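PDB 5YHY: zinc transport transcriptional regulator from Lactococcus lactis subsp. lactis, which probably binds DNA as a zinc-responsive transcription factor of the MarR family, with a winged helix-turn-helix fold. Local coordinates for residues A[51-56]-A[92-97]; A[78-83]-A[98-103]. The protein carries 1 engineered substitution. All blocks are in the same frame, centred on the assembly; numbering follows the deposited sequence.

Contact 1: residues A[51-56]-A[92-97]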
loop_
_atom_site.group_PDB
_atom_site.type_symbol
_atom_site.label_atom_id
_atom_site.label_comp_id
_atom_site.label_asym_id
_atom_site.label_seq_id
_atom_site.Cartn_x
_atom_site.Cartn_y
_atom_site.Cartn_z
ATOM N N ILE A 51 28.576 -3.082 -17.152
ATOM C CA ILE A 51 28.191 -4.107 -18.123
ATOM C C ILE A 51 28.221 -5.463 -17.418
ATOM O O ILE A 51 29.177 -5.772 -16.703
ATOM C CB ILE A 51 29.153 -4.119 -19.330
ATOM C CG1 ILE A 51 28.957 -2.856 -20.173
ATOM C CG2 ILE A 51 28.948 -5.368 -20.167
ATOM C CD1 ILE A 51 29.967 -2.709 -21.298
ATOM N N SER A 52 27.180 -6.275 -17.606
ATOM C CA SER A 52 27.006 -7.450 -16.764
ATOM C C SER A 52 26.491 -8.674 -17.507
ATOM O O SER A 52 25.727 -8.554 -18.465
ATOM C CB SER A 52 26.013 -7.144 -15.632
ATOM O OG SER A 52 26.377 -5.991 -14.893
ATOM N N THR A 53 26.885 -9.849 -17.032
ATOM C CA THR A 53 26.325 -11.111 -17.508
ATOM C C THR A 53 24.958 -11.418 -16.889
ATOM O O THR A 53 24.556 -10.798 -15.897
ATOM C CB THR A 53 27.255 -12.287 -17.153
ATOM O OG1 THR A 53 27.330 -12.405 -15.725
ATOM C CG2 THR A 53 28.653 -12.059 -17.716
ATOM N N ASN A 54 24.252 -12.392 -17.460
ATOM C CA ASN A 54 23.009 -12.864 -16.854
ATOM C C ASN A 54 23.255 -13.286 -15.411
ATOM O O ASN A 54 22.450 -12.995 -14.525
ATOM C CB ASN A 54 22.433 -14.059 -17.617
ATOM C CG ASN A 54 21.847 -13.674 -18.953
ATOM O OD1 ASN A 54 22.490 -13.001 -19.751
ATOM N ND2 ASN A 54 20.618 -14.107 -19.206
ATOM N N ALA A 55 24.363 -13.990 -15.187
ATOM C CA ALA A 55 24.691 -14.487 -13.848
ATOM C C ALA A 55 24.893 -13.353 -12.858
ATOM O O ALA A 55 24.387 -13.404 -11.739
ATOM C CB ALA A 55 25.931 -15.376 -13.891
ATOM N N LYS A 56 25.617 -12.322 -13.284
ATOM C CA LYS A 56 25.889 -11.172 -12.437
ATOM C C LYS A 56 24.599 -10.428 -12.089
ATOM O O LYS A 56 24.413 -9.971 -10.957
ATOM C CB LYS A 56 26.887 -10.238 -13.126
ATOM C CG LYS A 56 27.154 -8.938 -12.394
ATOM C CD LYS A 56 27.790 -9.179 -11.034
ATOM C CE LYS A 56 29.090 -9.951 -11.149
ATOM N NZ LYS A 56 29.806 -9.998 -9.839
ATOM N N VAL A 92 30.420 -16.271 -23.301
ATOM C CA VAL A 92 29.868 -15.364 -22.297
ATOM C C VAL A 92 29.209 -14.122 -22.905
ATOM O O VAL A 92 29.871 -13.319 -23.555
ATOM C CB VAL A 92 30.942 -14.926 -21.291
ATOM C CG1 VAL A 92 30.359 -13.932 -20.290
ATOM C CG2 VAL A 92 31.516 -16.146 -20.571
ATOM N N VAL A 93 27.905 -13.977 -22.667
ATOM C CA VAL A 93 27.147 -12.824 -23.146
ATOM C C VAL A 93 27.141 -11.717 -22.098
ATOM O O VAL A 93 26.881 -11.976 -20.925
ATOM C CB VAL A 93 25.682 -13.201 -23.437
ATOM C CG1 VAL A 93 24.901 -11.979 -23.903
ATOM C CG2 VAL A 93 25.608 -14.322 -24.474
ATOM N N LEU A 94 27.405 -10.490 -22.532
ATOM C CA LEU A 94 27.339 -9.319 -21.657
ATOM C C LEU A 94 26.226 -8.391 -22.119
ATOM O O LEU A 94 25.923 -8.320 -23.314
ATOM C CB LEU A 94 28.665 -8.560 -21.695
ATOM C CG LEU A 94 29.920 -9.292 -21.231
ATOM C CD1 LEU A 94 31.153 -8.564 -21.740
ATOM C CD2 LEU A 94 29.934 -9.393 -19.721
ATOM N N TRP A 95 25.625 -7.673 -21.174
ATOM C CA TRP A 95 24.562 -6.727 -21.487
ATOM C C TRP A 95 24.963 -5.317 -21.140
ATOM O O TRP A 95 25.575 -5.078 -20.092
ATOM C CB TRP A 95 23.288 -7.094 -20.723
ATOM C CG TRP A 95 22.765 -8.425 -21.136
ATOM C CD1 TRP A 95 23.009 -9.621 -20.537
ATOM C CD2 TRP A 95 21.936 -8.706 -22.271
ATOM N NE1 TRP A 95 22.365 -10.631 -21.214
ATOM C CE2 TRP A 95 21.696 -10.093 -22.281
ATOM C CE3 TRP A 95 21.362 -7.913 -23.271
ATOM C CZ2 TRP A 95 20.917 -10.710 -23.261
ATOM C CZ3 TRP A 95 20.584 -8.523 -24.231
ATOM C CH2 TRP A 95 20.367 -9.907 -24.221
ATOM N N SER A 96 24.612 -4.386 -22.022
ATOM C CA SER A 96 24.833 -2.968 -21.768
ATOM C C SER A 96 23.616 -2.135 -22.152
ATOM O O SER A 96 22.745 -2.589 -22.899
ATOM C CB SER A 96 26.074 -2.483 -22.518
ATOM O OG SER A 96 25.927 -2.706 -23.902
ATOM N N LEU A 97 23.554 -0.910 -21.635
ATOM C CA LEU A 97 22.486 0.008 -21.990
ATOM C C LEU A 97 22.650 0.491 -23.425
ATOM O O LEU A 97 23.769 0.632 -23.912
ATOM C CB LEU A 97 22.517 1.239 -21.087
ATOM C CG LEU A 97 22.301 1.015 -19.596
ATOM C CD1 LEU A 97 22.199 2.374 -18.923
ATOM C CD2 LEU A 97 21.033 0.211 -19.382
HETATM O O HOH W 1 25.373 -13.888 -19.734
#
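Ser52 and Trp95 pair through their backbones in a single antiparallel, hydrogen-bonded bridge. Ser52 N donates to Trp95 O at 3.2 Å, and Trp95 N returns a bond to Ser52 O at 2.9 Å. The buried end of the contact is the Trp95 indole. Its CG is anti to the carbonyl carbon; chi1 -63° with chi2 95° places NE1 beside Asn54, at the start of helix 54-61. NE1 donates to Asn54 OD1 at 2.8 Å. The oxygen sits at the ring edge, nearly in the indole plane, while the Asn54 amide and the indole planes are 50° apart. Leu72 and Gln76 of helix 65-77 and Ile81 of the neighbouring strand also pack on the indole. An alanine in place of Trp95 would probably leave Asn54 OD1 without its indole donor and open a gap between the strand and helix 65-77.

This is the winged helix-turn-helix of the MarR family. Residues 51-53 make a short extended link after helix 38-49 and run beside strand 93-97 of the wing. Thr53 is the N-cap of helix 54-61: its OG1 accepts from Lys56 N at 3.0 Å. With OG1 facing Lys56 N, CG2 lies anti to the carbonyl carbon, against Leu94 CD2 and Val92 CG1.

The outer side is open to solvent, though Ile51 still packs closely there. Its side chain crosses that of Leu94 at about a right angle, with CG2 3.6 Å from Leu94 CB. Its CG1 lies over Ser96 CB. A water bridges the backbones near Val93, an exposed residue whose CG1 lies over the rim of one Trp95 face. The water accepts from Asn54 N and donates to Val93 O at 2.7 Å.

Contact 2: residues A[78-83]-A[98-103]; sequences QELIKS and TEKAVP
The two ends of the wing hairpin meet here, where the chain enters strand 81-85 and where it leaves strand 93-97 for the long helix 102-123. Thr98 stands at the centre and points at the first of these ends. Its OG1 donates to Glu79 O at 2.7 Å. Its backbone N donates to Leu80 O at 3.1 Å in a nearly straight bond (176°), though it approaches from above the carbonyl plane. Two successive carbonyls are therefore gripped by one residue. With chi1 at 64°, OG1 lies between the backbone N and the carbonyl carbon, and CG2 is left to rest against the backbone of Ile81, 3.8 Å from its C atom.

Lys100 reaches back along the outside. Its CG is anti to the backbone N, and the chain beyond stays extended. This brings NZ to Gln78 O at 2.9 Å, tilted 23° from the carbonyl plane. Gln78 and Glu79 leave helix 65-77 through a Schellman motif, with Glu79 at positive phi as the C-prime residue. The lysine charge thus lies near the C-terminal end of that helix, where it would probably be favourable. The Glu79 carboxylate is also near, but not in contact.

Beside the polar bonds the packing is apolar. Leu80 CD2 touches Ala101 CB at 3.8 Å and also meets Lys100 CG, whose side chain it crosses at a slant. Ala101 CB is also 3.1 Å from Leu80 O, a tight approach.

Leu80 continues onto Leu75 of helix 65-77 and onto Lys35 and Leu36 of a loop. Ile81 turns away from Thr98 into the core, among helix 38-49 and helix 65-77.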
loop_
_atom_site.group_PDB
_atom_site.type_symbol
_atom_site.label_atom_id
_atom_site.label_comp_id
_atom_site.label_asym_id
_atom_site.label_seq_id
_atom_site.Cartn_x
_atom_site.Cartn_y
_atom_site.Cartn_z
ATOM N N GLN A 78 12.408 -3.839 -26.370
ATOM C CA GLN A 78 12.206 -2.393 -26.327
ATOM C C GLN A 78 13.471 -1.615 -26.699
ATOM O O GLN A 78 13.506 -0.387 -26.599
ATOM C CB GLN A 78 11.715 -1.974 -24.934
ATOM C CG GLN A 78 10.378 -2.587 -24.545
ATOM C CD GLN A 78 9.245 -2.125 -25.444
ATOM O OE1 GLN A 78 9.091 -0.929 -25.699
ATOM N NE2 GLN A 78 8.454 -3.071 -25.939
ATOM N N GLU A 79 14.507 -2.338 -27.109
ATOM C CA GLU A 79 15.764 -1.735 -27.543
ATOM C C GLU A 79 16.402 -0.851 -26.475
ATOM O O GLU A 79 17.005 0.186 -26.771
ATOM C CB GLU A 79 15.569 -0.990 -28.872
ATOM C CG GLU A 79 15.133 -1.929 -29.984
ATOM C CD GLU A 79 14.846 -1.223 -31.292
ATOM O OE1 GLU A 79 14.516 -0.023 -31.262
ATOM O OE2 GLU A 79 14.950 -1.879 -32.347
ATOM N N LEU A 80 16.270 -1.298 -25.229
ATOM C CA LEU A 80 16.804 -0.600 -24.069
ATOM C C LEU A 80 18.152 -1.172 -23.636
ATOM O O LEU A 80 18.920 -0.514 -22.928
ATOM C CB LEU A 80 15.802 -0.658 -22.912
ATOM C CG LEU A 80 14.570 0.234 -23.088
ATOM C CD1 LEU A 80 13.472 -0.127 -22.102
ATOM C CD2 LEU A 80 14.983 1.695 -22.947
ATOM N N ILE A 81 18.439 -2.401 -24.063
ATOM C CA ILE A 81 19.734 -3.016 -23.781
ATOM C C ILE A 81 20.205 -3.727 -25.032
ATOM O O ILE A 81 19.410 -3.974 -25.943
ATOM C CB ILE A 81 19.668 -4.046 -22.634
ATOM C CG1 ILE A 81 18.718 -5.193 -22.999
ATOM C CG2 ILE A 81 19.241 -3.364 -21.326
ATOM C CD1 ILE A 81 18.569 -6.249 -21.907
ATOM N N LYS A 82 21.489 -4.060 -25.055
ATOM C CA LYS A 82 22.095 -4.763 -26.182
ATOM C C LYS A 82 23.142 -5.751 -25.678
ATOM O O LYS A 82 23.878 -5.477 -24.719
ATOM C CB LYS A 82 22.717 -3.762 -27.166
ATOM C CG LYS A 82 23.755 -2.827 -26.539
ATOM C CD LYS A 82 24.223 -1.778 -27.552
ATOM C CE LYS A 82 25.135 -0.744 -26.902
ATOM N NZ LYS A 82 26.382 -1.339 -26.352
ATOM N N SER A 83 23.217 -6.907 -26.330
ATOM C CA SER A 83 24.179 -7.917 -25.947
ATOM C C SER A 83 25.487 -7.795 -26.721
ATOM O O SER A 83 25.529 -7.273 -27.841
ATOM C CB SER A 83 23.591 -9.311 -26.165
ATOM O OG SER A 83 23.306 -9.516 -27.550
ATOM N N THR A 98 21.527 0.743 -24.078
ATOM C CA THR A 98 21.523 1.539 -25.304
ATOM C C THR A 98 21.408 3.006 -24.896
ATOM O O THR A 98 21.059 3.314 -23.755
ATOM C CB THR A 98 20.348 1.174 -26.220
ATOM O OG1 THR A 98 19.108 1.497 -25.579
ATOM C CG2 THR A 98 20.382 -0.316 -26.582
ATOM N N GLU A 99 21.700 3.921 -25.816
ATOM C CA GLU A 99 21.566 5.342 -25.490
ATOM C C GLU A 99 20.145 5.685 -25.042
ATOM O O GLU A 99 19.948 6.528 -24.165
ATOM C CB GLU A 99 21.986 6.220 -26.675
ATOM C CG GLU A 99 23.376 6.832 -26.530
ATOM C CD GLU A 99 23.554 7.624 -25.235
ATOM O OE1 GLU A 99 22.592 8.287 -24.784
ATOM O OE2 GLU A 99 24.663 7.575 -24.661
ATOM N N LYS A 100 19.156 5.027 -25.638
ATOM C CA LYS A 100 17.757 5.220 -25.274
ATOM C C LYS A 100 17.545 5.021 -23.765
ATOM O O LYS A 100 16.733 5.707 -23.139
ATOM C CB LYS A 100 16.886 4.239 -26.064
ATOM C CG LYS A 100 15.392 4.279 -25.766
ATOM C CD LYS A 100 14.656 3.253 -26.627
ATOM C CE LYS A 100 13.197 3.108 -26.233
ATOM N NZ LYS A 100 12.444 2.216 -27.175
ATOM N N ALA A 101 18.294 4.085 -23.188
ATOM C CA ALA A 101 18.079 3.677 -21.801
ATOM C C ALA A 101 18.781 4.554 -20.776
ATOM O O ALA A 101 18.421 4.546 -19.596
ATOM C CB ALA A 101 18.508 2.226 -21.608
ATOM N N VAL A 102 19.791 5.290 -21.220
ATOM C CA VAL A 102 20.601 6.100 -20.319
ATOM C C VAL A 102 19.750 7.033 -19.445
ATOM O O VAL A 102 19.886 7.026 -18.227
ATOM C CB VAL A 102 21.687 6.871 -21.097
ATOM C CG1 VAL A 102 22.385 7.877 -20.195
ATOM C CG2 VAL A 102 22.687 5.889 -21.686
ATOM N N PRO A 103 18.858 7.830 -20.056
ATOM C CA PRO A 103 18.058 8.707 -19.191
ATOM C C PRO A 103 17.029 7.949 -18.347
ATOM O O PRO A 103 16.654 8.431 -17.273
ATOM C CB PRO A 103 17.352 9.636 -20.185
ATOM C CG PRO A 103 17.317 8.856 -21.477
ATOM C CD PRO A 103 18.613 8.089 -21.488
#

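Both contacts hold the two-stranded wing, but at different places. Contact 1 sets strand 93-97 against the link into helix 54-61. Contact 2 closes the base of the hairpin, between the end of helix 65-77 and the approach to helix 102-123. Each is partly buried. Contact 1 buries Ser52, Trp95 and Ser96 and exposes Ile51; contact 2 buries Leu80, Ile81 and Ala101 and exposes Glu79, Lys82 and Lys100. In contact 1 the bonds are a strand-like backbone pair and an indole-amide bond; in contact 2 threonine and lysine side chains bind backbone carbonyls. The two meet across the sheet. Trp95 packs on Ile81, while Ser96 OG and Lys82 NZ, 2.8 Å apart, probably hydrogen-bond.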